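Local coordinates for protein ferritin heavy chain (Trichoplusia ni, PDB 1Z6O) that forms, together with light chains, a secreted 24-subunit shell that oxidises ferrous iron and stores it as ferric hydroxide, at residues M[104-116]-M[160-172]. Residues are numbered along the deposited sequence; the frame is centred on the assembly and turned at random.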
# COMPACT_ATOMS: atom_id res chain seq x y z
N GLY M 104 0.66 57.09 -1.68
CA GLY M 104 -0.06 55.88 -2.03
C GLY M 104 0.91 54.83 -2.54
O GLY M 104 2.13 55.03 -2.48
N GLY M 105 0.37 53.72 -3.03
CA GLY M 105 1.20 52.65 -3.54
C GLY M 105 2.10 53.07 -4.69
O GLY M 105 3.25 52.65 -4.75
N VAL M 106 1.60 53.89 -5.61
CA VAL M 106 2.44 54.33 -6.72
C VAL M 106 3.69 55.08 -6.23
O VAL M 106 4.80 54.80 -6.68
CB VAL M 106 1.67 55.24 -7.72
CG1 VAL M 106 2.66 55.85 -8.74
CG2 VAL M 106 0.62 54.42 -8.46
N GLU M 107 3.52 56.04 -5.31
CA GLU M 107 4.68 56.78 -4.81
C GLU M 107 5.69 55.85 -4.16
O GLU M 107 6.90 56.03 -4.32
CB GLU M 107 4.28 57.84 -3.77
CG GLU M 107 3.70 59.13 -4.34
CD GLU M 107 3.92 60.34 -3.41
OE1 GLU M 107 4.22 60.17 -2.18
OE2 GLU M 107 3.79 61.48 -3.91
N ALA M 108 5.21 54.86 -3.42
CA ALA M 108 6.13 53.92 -2.77
C ALA M 108 6.85 53.05 -3.79
O ALA M 108 8.05 52.80 -3.67
CB ALA M 108 5.37 53.04 -1.75
N LEU M 109 6.12 52.57 -4.81
CA LEU M 109 6.76 51.74 -5.84
C LEU M 109 7.81 52.55 -6.61
O LEU M 109 8.88 52.04 -6.94
CB LEU M 109 5.72 51.19 -6.82
CG LEU M 109 4.79 50.10 -6.25
CD1 LEU M 109 3.63 49.86 -7.22
CD2 LEU M 109 5.59 48.81 -6.02
N GLU M 110 7.50 53.82 -6.91
CA GLU M 110 8.45 54.66 -7.63
C GLU M 110 9.67 54.97 -6.77
O GLU M 110 10.79 55.06 -7.27
CB GLU M 110 7.78 55.96 -8.10
CG GLU M 110 6.72 55.71 -9.19
CD GLU M 110 6.15 57.01 -9.77
OE1 GLU M 110 6.19 58.05 -9.07
OE2 GLU M 110 5.65 57.00 -10.91
N HIS M 111 9.44 55.15 -5.47
CA HIS M 111 10.56 55.41 -4.57
C HIS M 111 11.42 54.13 -4.51
O HIS M 111 12.65 54.19 -4.58
CB HIS M 111 10.04 55.76 -3.16
CG HIS M 111 11.12 56.07 -2.17
ND1 HIS M 111 10.88 56.23 -0.83
CD2 HIS M 111 12.46 56.24 -2.33
CE1 HIS M 111 12.02 56.49 -0.20
NE2 HIS M 111 12.99 56.49 -1.09
N ALA M 112 10.78 52.96 -4.39
CA ALA M 112 11.54 51.70 -4.36
C ALA M 112 12.35 51.53 -5.65
O ALA M 112 13.52 51.12 -5.62
CB ALA M 112 10.60 50.51 -4.19
N LEU M 113 11.74 51.84 -6.79
CA LEU M 113 12.44 51.72 -8.07
C LEU M 113 13.68 52.62 -8.09
O LEU M 113 14.75 52.22 -8.54
CB LEU M 113 11.49 52.10 -9.23
CG LEU M 113 12.06 52.12 -10.66
CD1 LEU M 113 12.69 50.75 -11.00
CD2 LEU M 113 10.92 52.45 -11.64
N SER M 114 13.53 53.84 -7.58
CA SER M 114 14.64 54.78 -7.53
C SER M 114 15.74 54.30 -6.56
O SER M 114 16.93 54.45 -6.83
CB SER M 114 14.11 56.16 -7.09
OG SER M 114 15.18 57.04 -6.84
N MET M 115 15.34 53.71 -5.43
CA MET M 115 16.32 53.16 -4.48
C MET M 115 17.09 52.02 -5.15
O MET M 115 18.31 51.92 -5.02
CB MET M 115 15.61 52.58 -3.24
CG MET M 115 14.87 53.57 -2.35
SD MET M 115 13.82 52.67 -1.12
CE MET M 115 15.09 51.52 -0.42
N GLU M 116 16.38 51.14 -5.85
CA GLU M 116 17.03 50.01 -6.52
C GLU M 116 17.97 50.51 -7.61
O GLU M 116 19.07 49.99 -7.78
CB GLU M 116 15.99 49.05 -7.12
CG GLU M 116 15.17 48.29 -6.06
CD GLU M 116 16.04 47.55 -5.04
OE1 GLU M 116 17.13 47.06 -5.41
OE2 GLU M 116 15.64 47.45 -3.85
N LEU M 160 9.53 46.09 -10.36
CA LEU M 160 8.97 47.31 -9.76
C LEU M 160 8.46 48.29 -10.80
O LEU M 160 7.42 48.93 -10.61
CB LEU M 160 10.03 48.02 -8.91
CG LEU M 160 10.41 47.31 -7.60
CD1 LEU M 160 11.67 47.98 -7.00
CD2 LEU M 160 9.23 47.40 -6.61
N ALA M 161 9.19 48.44 -11.91
CA ALA M 161 8.76 49.37 -12.97
C ALA M 161 7.42 48.92 -13.55
O ALA M 161 6.55 49.74 -13.81
CB ALA M 161 9.83 49.43 -14.08
N GLY M 162 7.27 47.61 -13.77
CA GLY M 162 6.01 47.10 -14.30
C GLY M 162 4.87 47.33 -13.32
O GLY M 162 3.78 47.73 -13.71
N LYS M 163 5.11 47.05 -12.04
CA LYS M 163 4.07 47.26 -11.02
C LYS M 163 3.66 48.74 -10.99
O LYS M 163 2.47 49.07 -10.93
CB LYS M 163 4.58 46.84 -9.64
CG LYS M 163 4.60 45.31 -9.41
CD LYS M 163 5.26 45.01 -8.06
CE LYS M 163 4.94 43.60 -7.56
NZ LYS M 163 5.22 42.56 -8.58
N ALA M 164 4.65 49.63 -11.02
CA ALA M 164 4.36 51.07 -11.00
C ALA M 164 3.54 51.48 -12.23
O ALA M 164 2.58 52.23 -12.09
CB ALA M 164 5.66 51.88 -10.93
N SER M 165 3.92 51.01 -13.42
CA SER M 165 3.17 51.37 -14.63
C SER M 165 1.73 50.88 -14.55
O SER M 165 0.80 51.62 -14.86
CB SER M 165 3.80 50.75 -15.90
OG SER M 165 5.07 51.31 -16.18
N THR M 166 1.56 49.62 -14.17
CA THR M 166 0.22 49.04 -14.09
C THR M 166 -0.68 49.79 -13.12
O THR M 166 -1.81 50.13 -13.45
CB THR M 166 0.32 47.56 -13.67
OG1 THR M 166 0.97 46.82 -14.71
CG2 THR M 166 -1.08 46.96 -13.41
N LEU M 167 -0.17 50.06 -11.92
CA LEU M 167 -0.98 50.76 -10.93
C LEU M 167 -1.20 52.23 -11.28
O LEU M 167 -2.29 52.76 -11.11
CB LEU M 167 -0.35 50.64 -9.54
CG LEU M 167 -1.15 51.25 -8.38
CD1 LEU M 167 -2.53 50.58 -8.27
CD2 LEU M 167 -0.36 51.05 -7.08
N LYS M 168 -0.17 52.89 -11.81
CA LYS M 168 -0.30 54.31 -12.12
C LYS M 168 -1.38 54.58 -13.17
O LYS M 168 -2.04 55.61 -13.11
CB LYS M 168 1.04 54.89 -12.57
CG LYS M 168 1.10 56.43 -12.47
CD LYS M 168 2.54 56.94 -12.57
CE LYS M 168 2.65 58.42 -12.19
NZ LYS M 168 4.09 58.85 -12.17
N LYS M 169 -1.58 53.65 -14.11
CA LYS M 169 -2.62 53.84 -15.12
C LYS M 169 -4.01 53.91 -14.50
O LYS M 169 -4.93 54.46 -15.09
CB LYS M 169 -2.63 52.68 -16.12
CG LYS M 169 -1.43 52.66 -17.02
CD LYS M 169 -1.42 51.37 -17.82
CE LYS M 169 -0.05 51.13 -18.42
NZ LYS M 169 0.07 49.74 -18.89
N LEU M 170 -4.16 53.33 -13.31
CA LEU M 170 -5.46 53.32 -12.63
C LEU M 170 -5.73 54.56 -11.79
O LEU M 170 -6.85 54.78 -11.34
CB LEU M 170 -5.55 52.09 -11.70
CG LEU M 170 -5.25 50.75 -12.38
CD1 LEU M 170 -5.39 49.60 -11.36
CD2 LEU M 170 -6.22 50.55 -13.55
N MET M 171 -4.70 55.38 -11.59
CA MET M 171 -4.85 56.53 -10.71
C MET M 171 -5.67 57.73 -11.16
O MET M 171 -6.24 58.42 -10.32
CB MET M 171 -3.47 57.02 -10.24
CG MET M 171 -2.71 55.99 -9.41
SD MET M 171 -3.56 55.45 -7.88
CE MET M 171 -4.29 53.86 -8.37
N ASP M 172 -5.78 57.99 -12.45
CA ASP M 172 -6.56 59.16 -12.81
C ASP M 172 -8.05 59.02 -12.50
O ASP M 172 -8.68 60.02 -12.18
CB ASP M 172 -6.34 59.56 -14.27
CG ASP M 172 -6.86 58.54 -15.25
OD1 ASP M 172 -6.25 57.46 -15.35
OD2 ASP M 172 -7.87 58.84 -15.92
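Leu109 and Leu160 interlock as reciprocal knobs into holes: Leu109 enters a hole formed by Leu160, Lys163, Ala164 and Leu167, while Leu160 fills one formed by Leu109, Ala112, Leu113 and Glu116. Their CD2 methyls meet at 3.9 Å, and the other branch of Leu160, CD1, lies 3.6 Å from CG of Glu116. The CA atoms of Val106 and Ala164 are 5.7 Å apart, and the axes of the two helical segments approach to 9.0 Å. Val106 splits its branches: CG2, beside its own backbone N, reaches CG of Leu167 at 3.6 Å, whereas CG1, anti to that N (chi1 171°), rests against the aliphatic chain of Lys168. Unlike the interlocked leucines, this flank is bridged by one salt bridge between partly exposed residues: extended Lys168 crosses Glu110 at about a right angle, its NZ bonding the syn lone pair of OE2 at 2.7 Å. A second copy of this subunit borders it, Gln9 O accepting from NZ and Pro11 packing on Glu110. On the inner side, Tyr39 and Gln153 hold the carboxylate of Glu116, assigned by inference to the second iron site; its side chain lies about 5 Å from the bound iron. The segments run nearly antiparallel, their directions 156° apart, within helices 105-132 and 139-168 of the ferritin four-helix bundle; helix 54-80 covers Leu109 through Phe56 and Leu59, and Phe182 of short helix 175-186 packs on Leu167.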